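Local coordinates for protein beta-1,4-galactanase (Thielavia heterothallica, PDB 1HJS) that hydrolyses beta-1,4-galactosidic linkages in type I arabinogalactans, working as a fungal galactanase of glycoside hydrolase family 53, at residues A[232-237]-A[285-290]; A[211-216]-A[221-226]; A[11-16]-A[66-71]; A[16-21]-A[300-305]. All blocks are in the same frame, centred on the assembly; numbering follows the deposited sequence.

Contact 1 of 4, residues A[232-237]-A[285-290]; sequences NMAKTW and SSVSRG
Two residues before Ala-234, which meets Val-287 and Ser-288 across the contact, the helix carbonyl Asn-232 O is gripped twice by Thr-236. The backbone N of Thr-236 lies 3.1 Å from Asn-232 O, while Thr-236 OG1 approaches that oxygen to 2.7 Å, tilted 29° out of the carbonyl plane. The two donors arrive from opposite faces; OG1 is also hydrogen-bonded to a bound PEG, probably from the crystallisation liquor.

The contact itself is small and rests on one methyl group. Ala-234 CB is 3.7 Å from Val-287 CG1; with CG1 anti to its backbone N (chi1 177°), Val-287 turns that branch onto the methyl. The same Ala-234 CB sits 3.5 Å from Ser-288 O and 4.1 Å from Ser-288 CB, so it meets both side chain and backbone of the turn.

That turn is a type II beta turn from Val-287 to Gly-290, closed by Gly-290 N to Val-287 O at 2.9 Å, with Arg-289 at positive phi (67°). Val-287 also packs on Leu-230 and Asp-231. The turn joins helix 270-285 to strand 290-296 and lies against the last turns of helix 223-237; the Arg-289 backbone bonds to Ile-241 of strand 240-245.

Contact 2 of 4, residues A[211-216]-A[221-226]; sequences VSFYPF and ATLSAL
Phe-213 carries most of the contact, and Leu-226 meets its ring in a CH-pi interaction. Leu-226 CD2 stands 3.6 Å from the ring centroid and only 6° off the ring normal, so one methyl branch sits over the middle of a face. The other branch, Leu-226 CD1, comes to 3.9 Å from Phe-213 CD1. Phe-213 is directed outward by CG lying anti to its backbone N (chi1 -179°), which carries the ring across to the helix.

Apolar packing adds to this at other points of the ring. Leu-223 CD2 touches Phe-213 CE2 at 3.8 Å, its side chain crossing that of the phenylalanine at about a right angle, and Ala-221 CB lies 4.0 Å from Phe-213 CE1.

Backbone oxygens form a third group. Ala-221 O approaches Phe-213 CZ to 3.3 Å and is buried here without a polar partner in the model; Tyr-214 O lies 3.3 Å from Ala-221 CB. The helix start is polar: Thr-222 is its N-cap, OG1 accepting from Ala-225 N at 3.0 Å, and Asp-262 accepts from the N of Leu-223 and Ser-224.

Phe-213 also packs on Phe-276 and Val-280 of helix 270-285, while Tyr-214 OH is hydrogen-bonded to OE1 of Glu-245, the probable nucleophile. The contact thus opens the beta-alpha-beta unit of strand 208-212, helix 223-237 and strand 240-245.

Contact 3 of 4, residues A[11-16]-A[66-71]; sequences SVVVEE and AKRAKA
Glu-16 and Arg-68 meet head-on, their side chains coming from opposite directions in an end-on, two-pronged salt bridge. Arg-68 NH2 donates to Glu-16 OE2 at 2.7 Å and Arg-68 NH1 to Glu-16 OE1 at 2.9 Å, both bonds nearly straight. The carboxylate and guanidinium planes are just 7° apart, so each nitrogen faces one oxygen at the edge of the guanidinium. OE2 uses its syn lone pair and OE1 is likewise met on the syn side, slightly out of plane. Two parallel bonds of this kind fix the rotation of both flat groups. Arg-68 gets there through a chain bent at chi3 (55°), whereas Glu-16 runs extended beyond CG. Arg-68 NH2 has a second carboxylate partner in Glu-33, a salt bridge that would be expected to steady the guanidinium further.

Short and straight as it is, the bridge joins two partly exposed residues; Val-12 is the buried side of the contact. The valine approaches are looser: Val-12 CG2 comes to 3.9 Å from Arg-68 NH2 and Val-13 CG2 to 3.8 Å from Arg-68 NH1, both obliquely. Within 66-71 these methyls meet only the guanidinium. The backbones stay well apart, the axes of segments 12-16 and 66-71 passing 13.2 Å from each other at an angle of 101°.

Val-12 and Val-13 also pack on Ile-65 of helix 59-71. The short helix 12-17, following barrel strand 4-8, is thereby joined to the long helix 59-71, whose Ala-66 and Ala-69 lean on strand 43-48.

Contact 4 of 4, residues A[16-21]-A[300-305]; sequences ERAGVS and WIHNAN
Ala-18 and Val-20 face His-302 and Ile-301 across a wide backbone gap: the CA atoms of Ala-18 and His-302 are 8.8 Å apart, those of Val-20 and Ile-301 8.5 Å. In the first segment the helix ends in a Schellman motif. Gly-19 takes a positive phi (98°), Gly-19 N bonds back to Glu-16 O at 3.0 Å, and Val-20 N probably bonds to Glu-15 O, the second bond back into the last turn. The chain leaves the helix here, and the CB of Val-20 points toward the other segment. Residues 300-305 form no regular element, but Asn-303 N bonds to Trp-300 O at 3.0 Å, a local turn that carries Ile-301 and His-302 in its middle.

These pieces follow the first and the last strand of the (beta/alpha)8 barrel, neighbours where the sheet closes: the contact joins segments that come after the C-terminal ends of strands 4-8 and 290-296.

Val-20 uses its two branches differently. CG1 meets Ile-301 CD1 tip to tip at 3.8 Å; Ile-301 sends CG1 between its backbone N and carbonyl carbon (chi1 63°), with CD1 extended beyond it. Val-20 CG2 instead approaches the imidazole obliquely, 3.4 Å from His-302 CE1, as the two side chains slide past each other in opposite directions. Ala-18 CB adds a light touch at 4.2 Å from His-302 CE1. His-302 ND1 is hydrogen-bonded to Glu-15 OE1 of helix 12-17.

In the fold
Contacts 1 and 2 both use helix 223-237, at its end and its start, and they touch where Met-233 CE packs on Val-211 CG1 at 3.9 Å. Both are mainly apolar: contact 1 is a small buried touch, contact 2 a larger, partly buried one around an aromatic ring. Contacts 3 and 4 share Glu-16 and helix 12-17 and lie on the other side of the chain's centre from contact 1. Contact 3 is dominated by charge, whereas contact 4 packs aliphatic groups on an isoleucine and an exposed imidazole; both are only partly buried. Contact 2 alone reaches close to the active site; the other three lie away from the annotated sites, among the helices and loops around the barrel.

Contact 1 of 4, residues A[232-237]-A[285-290]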
loop_
_atom_site.group_PDB
_atom_site.type_symbol
_atom_site.label_atom_id
_atom_site.label_comp_id
_atom_site.label_asym_id
_atom_site.label_seq_id
_atom_site.Cartn_x
_atom_site.Cartn_y
_atom_site.Cartn_z
ATOM N N ASN A 232 15.427 12.819 -2.727
ATOM C CA ASN A 232 16.489 12.159 -3.480
ATOM C C ASN A 232 15.933 11.213 -4.538
ATOM O O ASN A 232 16.453 11.139 -5.655
ATOM C CB ASN A 232 17.418 11.395 -2.532
ATOM C CG ASN A 232 18.241 12.324 -1.657
ATOM O OD1 ASN A 232 18.346 13.518 -1.932
ATOM N ND2 ASN A 232 18.837 11.777 -0.607
ATOM N N MET A 233 14.880 10.483 -4.181
ATOM C CA MET A 233 14.253 9.555 -5.115
ATOM C C MET A 233 13.666 10.332 -6.286
ATOM O O MET A 233 13.789 9.925 -7.447
ATOM C CB MET A 233 13.137 8.776 -4.419
ATOM C CG MET A 233 13.624 7.837 -3.329
ATOM S SD MET A 233 12.272 7.185 -2.322
ATOM C CE MET A 233 11.353 6.245 -3.560
ATOM N N ALA A 234 13.031 11.456 -5.972
ATOM C CA ALA A 234 12.395 12.297 -6.984
ATOM C C ALA A 234 13.377 12.878 -7.991
ATOM O O ALA A 234 13.151 12.828 -9.198
ATOM C CB ALA A 234 11.622 13.428 -6.313
ATOM N N LYS A 235 14.475 13.435 -7.507
ATOM C CA LYS A 235 15.409 14.028 -8.441
ATOM C C LYS A 235 16.255 13.003 -9.191
ATOM O O LYS A 235 16.789 13.303 -10.253
ATOM C CB LYS A 235 16.299 15.035 -7.729
ATOM C CG LYS A 235 17.521 14.436 -7.135
ATOM C CD LYS A 235 18.713 15.311 -7.430
ATOM C CE LYS A 235 19.012 16.229 -6.272
ATOM N NZ LYS A 235 20.332 16.894 -6.416
ATOM N N THR A 236 16.369 11.790 -8.654
ATOM C CA THR A 236 17.159 10.762 -9.327
ATOM C C THR A 236 16.389 10.088 -10.463
ATOM O O THR A 236 16.923 9.930 -11.561
ATOM C CB THR A 236 17.626 9.643 -8.360
ATOM O OG1 THR A 236 18.395 10.206 -7.292
ATOM C CG2 THR A 236 18.496 8.632 -9.103
ATOM N N TRP A 237 15.139 9.704 -10.201
ATOM C CA TRP A 237 14.323 9.006 -11.191
ATOM C C TRP A 237 13.074 9.734 -11.703
ATOM O O TRP A 237 12.428 9.274 -12.641
ATOM C CB TRP A 237 13.954 7.628 -10.642
ATOM C CG TRP A 237 15.163 6.784 -10.377
ATOM C CD1 TRP A 237 15.985 6.216 -11.309
ATOM C CD2 TRP A 237 15.726 6.467 -9.099
ATOM N NE1 TRP A 237 17.027 5.568 -10.691
ATOM C CE2 TRP A 237 16.892 5.706 -9.335
ATOM C CE3 TRP A 237 15.358 6.752 -7.779
ATOM C CZ2 TRP A 237 17.697 5.228 -8.295
ATOM C CZ3 TRP A 237 16.159 6.275 -6.745
ATOM C CH2 TRP A 237 17.315 5.522 -7.012
ATOM N N SER A 285 3.725 16.217 -0.334
ATOM C CA SER A 285 3.383 17.305 -1.244
ATOM C C SER A 285 4.554 18.242 -1.520
ATOM O O SER A 285 4.585 18.902 -2.555
ATOM C CB SER A 285 2.203 18.115 -0.695
ATOM O OG SER A 285 1.015 17.336 -0.700
ATOM N N SER A 286 5.514 18.300 -0.600
ATOM C CA SER A 286 6.673 19.176 -0.769
ATOM C C SER A 286 7.711 18.543 -1.684
ATOM O O SER A 286 8.715 19.170 -2.027
ATOM C CB SER A 286 7.323 19.474 0.586
ATOM O OG SER A 286 8.074 18.360 1.039
ATOM N N VAL A 287 7.469 17.298 -2.071
ATOM C CA VAL A 287 8.382 16.570 -2.940
ATOM C C VAL A 287 7.941 16.671 -4.393
ATOM O O VAL A 287 6.747 16.671 -4.689
ATOM C CB VAL A 287 8.448 15.078 -2.536
ATOM C CG1 VAL A 287 9.361 14.304 -3.491
ATOM C CG2 VAL A 287 8.959 14.958 -1.114
ATOM N N SER A 288 8.910 16.778 -5.297
ATOM C CA SER A 288 8.601 16.856 -6.717
ATOM C C SER A 288 7.820 15.604 -7.116
ATOM O O SER A 288 8.307 14.484 -6.982
ATOM C CB SER A 288 9.891 16.955 -7.539
ATOM O OG SER A 288 9.602 17.006 -8.925
ATOM N N ARG A 289 6.602 15.813 -7.601
ATOM C CA ARG A 289 5.723 14.728 -8.018
ATOM C C ARG A 289 5.249 13.850 -6.860
ATOM O O ARG A 289 4.919 12.679 -7.068
ATOM C CB ARG A 289 6.403 13.851 -9.074
ATOM C CG ARG A 289 7.022 14.634 -10.222
ATOM C CD ARG A 289 7.367 13.715 -11.379
ATOM N NE ARG A 289 6.290 13.673 -12.360
ATOM C CZ ARG A 289 6.219 12.809 -13.371
ATOM N NH1 ARG A 289 7.165 11.894 -13.543
ATOM N NH2 ARG A 289 5.203 12.872 -14.224
ATOM N N GLY A 290 5.239 14.403 -5.647
ATOM C CA GLY A 290 4.745 13.656 -4.497
ATOM C C GLY A 290 3.240 13.766 -4.655
ATOM O O GLY A 290 2.688 14.868 -4.553
#

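Contact 2 of 4, residues A[211-216]-A[221-226]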
loop_
_atom_site.group_PDB
_atom_site.type_symbol
_atom_site.label_atom_id
_atom_site.label_comp_id
_atom_site.label_asym_id
_atom_site.label_seq_id
_atom_site.Cartn_x
_atom_site.Cartn_y
_atom_site.Cartn_z
ATOM N N VAL A 211 6.340 4.025 -0.964
ATOM C CA VAL A 211 7.123 3.648 0.200
ATOM C C VAL A 211 6.227 3.512 1.417
ATOM O O VAL A 211 5.200 4.187 1.523
ATOM C CB VAL A 211 8.198 4.705 0.543
ATOM C CG1 VAL A 211 9.139 4.898 -0.635
ATOM C CG2 VAL A 211 7.536 6.026 0.924
ATOM N N SER A 212 6.611 2.623 2.325
ATOM C CA SER A 212 5.880 2.461 3.571
ATOM C C SER A 212 6.602 3.412 4.524
ATOM O O SER A 212 7.812 3.616 4.400
ATOM C CB SER A 212 5.996 1.030 4.104
ATOM O OG SER A 212 5.409 0.089 3.221
ATOM N N PHE A 213 5.866 4.010 5.453
ATOM C CA PHE A 213 6.467 4.912 6.423
ATOM C C PHE A 213 5.724 4.777 7.740
ATOM O O PHE A 213 4.605 5.278 7.887
ATOM C CB PHE A 213 6.410 6.367 5.945
ATOM C CG PHE A 213 7.042 7.339 6.906
ATOM C CD1 PHE A 213 8.419 7.333 7.114
ATOM C CD2 PHE A 213 6.261 8.235 7.625
ATOM C CE1 PHE A 213 9.009 8.210 8.030
ATOM C CE2 PHE A 213 6.837 9.118 8.545
ATOM C CZ PHE A 213 8.216 9.104 8.747
ATOM N N TYR A 214 6.354 4.085 8.685
ATOM C CA TYR A 214 5.784 3.851 10.008
ATOM C C TYR A 214 6.710 4.461 11.061
ATOM O O TYR A 214 7.936 4.449 10.906
ATOM C CB TYR A 214 5.632 2.351 10.251
ATOM C CG TYR A 214 4.522 1.705 9.450
ATOM C CD1 TYR A 214 3.184 1.905 9.788
ATOM C CD2 TYR A 214 4.810 0.882 8.360
ATOM C CE1 TYR A 214 2.160 1.297 9.066
ATOM C CE2 TYR A 214 3.788 0.267 7.629
ATOM C CZ TYR A 214 2.469 0.478 7.992
ATOM O OH TYR A 214 1.450 -0.140 7.300
ATOM N N PRO A 215 6.139 4.995 12.146
ATOM C CA PRO A 215 6.958 5.608 13.195
ATOM C C PRO A 215 7.382 4.691 14.336
ATOM O O PRO A 215 8.198 5.085 15.167
ATOM C CB PRO A 215 6.059 6.727 13.694
ATOM C CG PRO A 215 4.704 6.037 13.703
ATOM C CD PRO A 215 4.705 5.292 12.358
ATOM N N PHE A 216 6.853 3.473 14.374
ATOM C CA PHE A 216 7.144 2.569 15.481
ATOM C C PHE A 216 7.977 1.314 15.240
ATOM O O PHE A 216 7.862 0.348 15.995
ATOM C CB PHE A 216 5.827 2.175 16.157
ATOM C CG PHE A 216 4.702 1.935 15.195
ATOM C CD1 PHE A 216 4.813 0.977 14.192
ATOM C CD2 PHE A 216 3.527 2.670 15.289
ATOM C CE1 PHE A 216 3.763 0.752 13.290
ATOM C CE2 PHE A 216 2.472 2.451 14.392
ATOM C CZ PHE A 216 2.594 1.491 13.394
ATOM N N ALA A 221 13.119 6.566 11.590
ATOM C CA ALA A 221 12.040 6.996 10.699
ATOM C C ALA A 221 11.553 8.412 10.989
ATOM O O ALA A 221 10.362 8.637 11.224
ATOM C CB ALA A 221 10.867 6.013 10.792
ATOM N N THR A 222 12.475 9.370 10.972
ATOM C CA THR A 222 12.119 10.755 11.224
ATOM C C THR A 222 11.455 11.361 9.994
ATOM O O THR A 222 11.620 10.868 8.880
ATOM C CB THR A 222 13.356 11.610 11.550
ATOM O OG1 THR A 222 14.300 11.510 10.474
ATOM C CG2 THR A 222 14.008 11.138 12.841
ATOM N N LEU A 223 10.697 12.429 10.205
ATOM C CA LEU A 223 10.049 13.112 9.099
ATOM C C LEU A 223 11.147 13.741 8.248
ATOM O O LEU A 223 11.018 13.860 7.028
ATOM C CB LEU A 223 9.103 14.188 9.631
ATOM C CG LEU A 223 7.925 13.639 10.442
ATOM C CD1 LEU A 223 7.145 14.789 11.053
ATOM C CD2 LEU A 223 7.025 12.807 9.538
ATOM N N SER A 224 12.237 14.139 8.900
ATOM C CA SER A 224 13.358 14.744 8.193
ATOM C C SER A 224 13.982 13.733 7.231
ATOM O O SER A 224 14.288 14.065 6.087
ATOM C CB SER A 224 14.415 15.244 9.187
ATOM O OG SER A 224 14.930 14.175 9.955
ATOM N N ALA A 225 14.163 12.499 7.693
ATOM C CA ALA A 225 14.748 11.457 6.855
ATOM C C ALA A 225 13.817 11.108 5.694
ATOM O O ALA A 225 14.276 10.799 4.597
ATOM C CB ALA A 225 15.042 10.211 7.684
ATOM N N LEU A 226 12.510 11.141 5.942
ATOM C CA LEU A 226 11.542 10.840 4.889
ATOM C C LEU A 226 11.637 11.918 3.816
ATOM O O LEU A 226 11.714 11.619 2.624
ATOM C CB LEU A 226 10.118 10.808 5.459
ATOM C CG LEU A 226 9.015 10.544 4.427
ATOM C CD1 LEU A 226 9.210 9.172 3.805
ATOM C CD2 LEU A 226 7.651 10.638 5.098
#

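Contact 3 of 4, residues A[11-16]-A[66-71]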
loop_
_atom_site.group_PDB
_atom_site.type_symbol
_atom_site.label_atom_id
_atom_site.label_comp_id
_atom_site.label_asym_id
_atom_site.label_seq_id
_atom_site.Cartn_x
_atom_site.Cartn_y
_atom_site.Cartn_z
ATOM N N SER A 11 -9.442 -5.285 4.795
ATOM C CA SER A 11 -10.164 -6.093 5.779
ATOM C C SER A 11 -11.660 -5.811 5.910
ATOM O O SER A 11 -12.333 -6.467 6.705
ATOM C CB SER A 11 -9.540 -5.891 7.154
ATOM O OG SER A 11 -9.813 -4.577 7.610
ATOM N N VAL A 12 -12.179 -4.847 5.155
ATOM C CA VAL A 12 -13.594 -4.493 5.268
ATOM C C VAL A 12 -14.584 -5.664 5.334
ATOM O O VAL A 12 -15.359 -5.754 6.286
ATOM C CB VAL A 12 -14.027 -3.512 4.146
ATOM C CG1 VAL A 12 -13.816 -4.134 2.773
ATOM C CG2 VAL A 12 -15.499 -3.115 4.348
ATOM N N VAL A 13 -14.566 -6.554 4.347
ATOM C CA VAL A 13 -15.495 -7.683 4.350
ATOM C C VAL A 13 -15.188 -8.674 5.473
ATOM O O VAL A 13 -16.093 -9.274 6.050
ATOM C CB VAL A 13 -15.498 -8.412 2.979
ATOM C CG1 VAL A 13 -16.171 -9.776 3.100
ATOM C CG2 VAL A 13 -16.248 -7.561 1.960
ATOM N N VAL A 14 -13.908 -8.845 5.788
ATOM C CA VAL A 14 -13.534 -9.752 6.866
ATOM C C VAL A 14 -14.177 -9.251 8.159
ATOM O O VAL A 14 -14.726 -10.032 8.938
ATOM C CB VAL A 14 -11.995 -9.811 7.044
ATOM C CG1 VAL A 14 -11.641 -10.562 8.326
ATOM C CG2 VAL A 14 -11.362 -10.514 5.851
ATOM N N GLU A 15 -14.116 -7.939 8.374
ATOM C CA GLU A 15 -14.692 -7.336 9.573
ATOM C C GLU A 15 -16.218 -7.341 9.576
ATOM O O GLU A 15 -16.834 -7.595 10.608
ATOM C CB GLU A 15 -14.177 -5.906 9.742
ATOM C CG GLU A 15 -12.735 -5.832 10.222
ATOM C CD GLU A 15 -12.571 -6.284 11.668
ATOM O OE1 GLU A 15 -13.023 -7.397 12.010
ATOM O OE2 GLU A 15 -11.981 -5.521 12.464
ATOM N N GLU A 16 -16.829 -7.060 8.432
ATOM C CA GLU A 16 -18.285 -7.065 8.360
ATOM C C GLU A 16 -18.786 -8.473 8.666
ATOM O O GLU A 16 -19.785 -8.646 9.362
ATOM C CB GLU A 16 -18.753 -6.616 6.972
ATOM C CG GLU A 16 -18.325 -5.194 6.635
ATOM C CD GLU A 16 -18.711 -4.769 5.232
ATOM O OE1 GLU A 16 -18.838 -5.643 4.350
ATOM O OE2 GLU A 16 -18.863 -3.551 5.008
ATOM N N ALA A 66 -14.092 -3.787 -4.674
ATOM C CA ALA A 66 -13.723 -2.751 -5.639
ATOM C C ALA A 66 -14.998 -2.166 -6.254
ATOM O O ALA A 66 -15.084 -0.963 -6.495
ATOM C CB ALA A 66 -12.828 -3.324 -6.729
ATOM N N LYS A 67 -15.983 -3.025 -6.518
ATOM C CA LYS A 67 -17.255 -2.569 -7.077
ATOM C C LYS A 67 -17.924 -1.624 -6.085
ATOM O O LYS A 67 -18.510 -0.621 -6.474
ATOM C CB LYS A 67 -18.178 -3.758 -7.366
ATOM C CG LYS A 67 -17.801 -4.567 -8.589
ATOM C CD LYS A 67 -18.671 -5.802 -8.676
ATOM C CE LYS A 67 -18.388 -6.594 -9.933
ATOM N NZ LYS A 67 -19.184 -7.863 -9.975
ATOM N N ARG A 68 -17.824 -1.947 -4.799
ATOM C CA ARG A 68 -18.424 -1.121 -3.758
ATOM C C ARG A 68 -17.714 0.221 -3.682
ATOM O O ARG A 68 -18.351 1.263 -3.514
ATOM C CB ARG A 68 -18.353 -1.832 -2.401
ATOM C CG ARG A 68 -19.383 -2.943 -2.241
ATOM C CD ARG A 68 -19.146 -3.748 -0.966
ATOM N NE ARG A 68 -19.119 -2.908 0.227
ATOM C CZ ARG A 68 -18.918 -3.367 1.458
ATOM N NH1 ARG A 68 -18.725 -4.668 1.667
ATOM N NH2 ARG A 68 -18.906 -2.525 2.484
ATOM N N ALA A 69 -16.389 0.195 -3.815
ATOM C CA ALA A 69 -15.604 1.423 -3.768
ATOM C C ALA A 69 -16.007 2.308 -4.943
ATOM O O ALA A 69 -16.233 3.512 -4.786
ATOM C CB ALA A 69 -14.102 1.100 -3.838
ATOM N N LYS A 70 -16.083 1.695 -6.121
ATOM C CA LYS A 70 -16.470 2.400 -7.337
ATOM C C LYS A 70 -17.840 3.071 -7.167
ATOM O O LYS A 70 -18.031 4.219 -7.574
ATOM C CB LYS A 70 -16.512 1.411 -8.510
ATOM C CG LYS A 70 -16.952 2.012 -9.840
ATOM C CD LYS A 70 -16.995 0.940 -10.923
ATOM C CE LYS A 70 -17.447 1.512 -12.258
ATOM N NZ LYS A 70 -17.593 0.442 -13.281
ATOM N N ALA A 71 -18.786 2.354 -6.567
ATOM C CA ALA A 71 -20.129 2.885 -6.353
ATOM C C ALA A 71 -20.120 4.065 -5.379
ATOM O O ALA A 71 -21.044 4.879 -5.361
ATOM C CB ALA A 71 -21.049 1.784 -5.834
#

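Contact 4 of 4, residues A[16-21]-A[300-305]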
loop_
_atom_site.group_PDB
_atom_site.type_symbol
_atom_site.label_atom_id
_atom_site.label_comp_id
_atom_site.label_asym_id
_atom_site.label_seq_id
_atom_site.Cartn_x
_atom_site.Cartn_y
_atom_site.Cartn_z
ATOM N N GLU A 16 -16.829 -7.060 8.432
ATOM C CA GLU A 16 -18.285 -7.065 8.360
ATOM C C GLU A 16 -18.786 -8.473 8.666
ATOM O O GLU A 16 -19.785 -8.646 9.362
ATOM C CB GLU A 16 -18.753 -6.616 6.972
ATOM C CG GLU A 16 -18.325 -5.194 6.635
ATOM C CD GLU A 16 -18.711 -4.769 5.232
ATOM O OE1 GLU A 16 -18.838 -5.643 4.350
ATOM O OE2 GLU A 16 -18.863 -3.551 5.008
ATOM N N ARG A 17 -18.079 -9.481 8.160
ATOM C CA ARG A 17 -18.468 -10.869 8.401
ATOM C C ARG A 17 -18.252 -11.241 9.861
ATOM O O ARG A 17 -18.843 -12.196 10.361
ATOM C CB ARG A 17 -17.663 -11.818 7.516
ATOM C CG ARG A 17 -18.058 -11.782 6.053
ATOM C CD ARG A 17 -17.143 -12.665 5.233
ATOM N NE ARG A 17 -17.507 -12.652 3.822
ATOM C CZ ARG A 17 -16.735 -13.124 2.849
ATOM N NH1 ARG A 17 -15.549 -13.647 3.130
ATOM N NH2 ARG A 17 -17.154 -13.069 1.593
ATOM N N ALA A 18 -17.392 -10.491 10.539
ATOM C CA ALA A 18 -17.114 -10.746 11.948
ATOM C C ALA A 18 -18.112 -9.998 12.827
ATOM O O ALA A 18 -17.995 -10.003 14.054
ATOM C CB ALA A 18 -15.694 -10.324 12.296
ATOM N N GLY A 19 -19.078 -9.339 12.194
ATOM C CA GLY A 19 -20.100 -8.627 12.941
ATOM C C GLY A 19 -19.906 -7.132 13.124
ATOM O O GLY A 19 -20.710 -6.477 13.789
ATOM N N VAL A 20 -18.851 -6.576 12.541
ATOM C CA VAL A 20 -18.608 -5.150 12.684
ATOM C C VAL A 20 -19.618 -4.311 11.911
ATOM O O VAL A 20 -19.864 -4.540 10.729
ATOM C CB VAL A 20 -17.195 -4.759 12.209
ATOM C CG1 VAL A 20 -17.013 -3.251 12.326
ATOM C CG2 VAL A 20 -16.151 -5.479 13.035
ATOM N N SER A 21 -20.201 -3.339 12.600
ATOM C CA SER A 21 -21.171 -2.436 11.995
ATOM C C SER A 21 -20.551 -1.051 12.027
ATOM O O SER A 21 -20.488 -0.422 13.081
ATOM C CB SER A 21 -22.473 -2.441 12.795
ATOM O OG SER A 21 -23.334 -1.414 12.341
ATOM N N TRP A 300 -9.684 -1.692 10.863
ATOM C CA TRP A 300 -9.490 -3.078 11.287
ATOM C C TRP A 300 -9.461 -3.144 12.815
ATOM O O TRP A 300 -8.422 -3.437 13.425
ATOM C CB TRP A 300 -8.176 -3.612 10.709
ATOM C CG TRP A 300 -8.097 -5.103 10.643
ATOM C CD1 TRP A 300 -8.965 -6.004 11.201
ATOM C CD2 TRP A 300 -7.076 -5.874 10.000
ATOM N NE1 TRP A 300 -8.543 -7.284 10.945
ATOM C CE2 TRP A 300 -7.387 -7.233 10.209
ATOM C CE3 TRP A 300 -5.925 -5.546 9.269
ATOM C CZ2 TRP A 300 -6.588 -8.270 9.711
ATOM C CZ3 TRP A 300 -5.128 -6.577 8.775
ATOM C CH2 TRP A 300 -5.467 -7.924 9.000
ATOM N N ILE A 301 -10.611 -2.886 13.427
ATOM C CA ILE A 301 -10.713 -2.862 14.879
ATOM C C ILE A 301 -10.426 -4.168 15.621
ATOM O O ILE A 301 -10.112 -4.135 16.810
ATOM C CB ILE A 301 -12.085 -2.301 15.315
ATOM C CG1 ILE A 301 -13.217 -3.211 14.836
ATOM C CG2 ILE A 301 -12.260 -0.892 14.750
ATOM C CD1 ILE A 301 -14.596 -2.725 15.252
ATOM N N HIS A 302 -10.520 -5.311 14.943
ATOM C CA HIS A 302 -10.227 -6.581 15.599
ATOM C C HIS A 302 -8.736 -6.918 15.518
ATOM O O HIS A 302 -8.299 -7.984 15.949
ATOM C CB HIS A 302 -11.067 -7.715 15.002
ATOM C CG HIS A 302 -12.494 -7.701 15.454
ATOM N ND1 HIS A 302 -13.549 -7.475 14.595
ATOM C CD2 HIS A 302 -13.039 -7.860 16.684
ATOM C CE1 HIS A 302 -14.682 -7.494 15.276
ATOM N NE2 HIS A 302 -14.401 -7.726 16.546
ATOM N N ASN A 303 -7.967 -5.991 14.959
ATOM C CA ASN A 303 -6.515 -6.129 14.839
ATOM C C ASN A 303 -6.004 -4.710 15.066
ATOM O O ASN A 303 -5.217 -4.178 14.287
ATOM C CB ASN A 303 -6.138 -6.626 13.439
ATOM C CG ASN A 303 -4.631 -6.769 13.249
ATOM O OD1 ASN A 303 -3.919 -7.218 14.149
ATOM N ND2 ASN A 303 -4.143 -6.396 12.066
ATOM N N ALA A 304 -6.478 -4.115 16.157
ATOM C CA ALA A 304 -6.170 -2.734 16.518
ATOM C C ALA A 304 -4.717 -2.298 16.454
ATOM O O ALA A 304 -4.429 -1.178 16.030
ATOM C CB ALA A 304 -6.736 -2.430 17.903
ATOM N N ASN A 305 -3.800 -3.155 16.888
ATOM C CA ASN A 305 -2.386 -2.795 16.866
ATOM C C ASN A 305 -1.822 -2.843 15.446
ATOM O O ASN A 305 -0.713 -2.368 15.185
ATOM C CB ASN A 305 -1.584 -3.722 17.784
ATOM C CG ASN A 305 -1.648 -5.173 17.348
ATOM O OD1 ASN A 305 -2.726 -5.763 17.265
ATOM N ND2 ASN A 305 -0.487 -5.758 17.071
#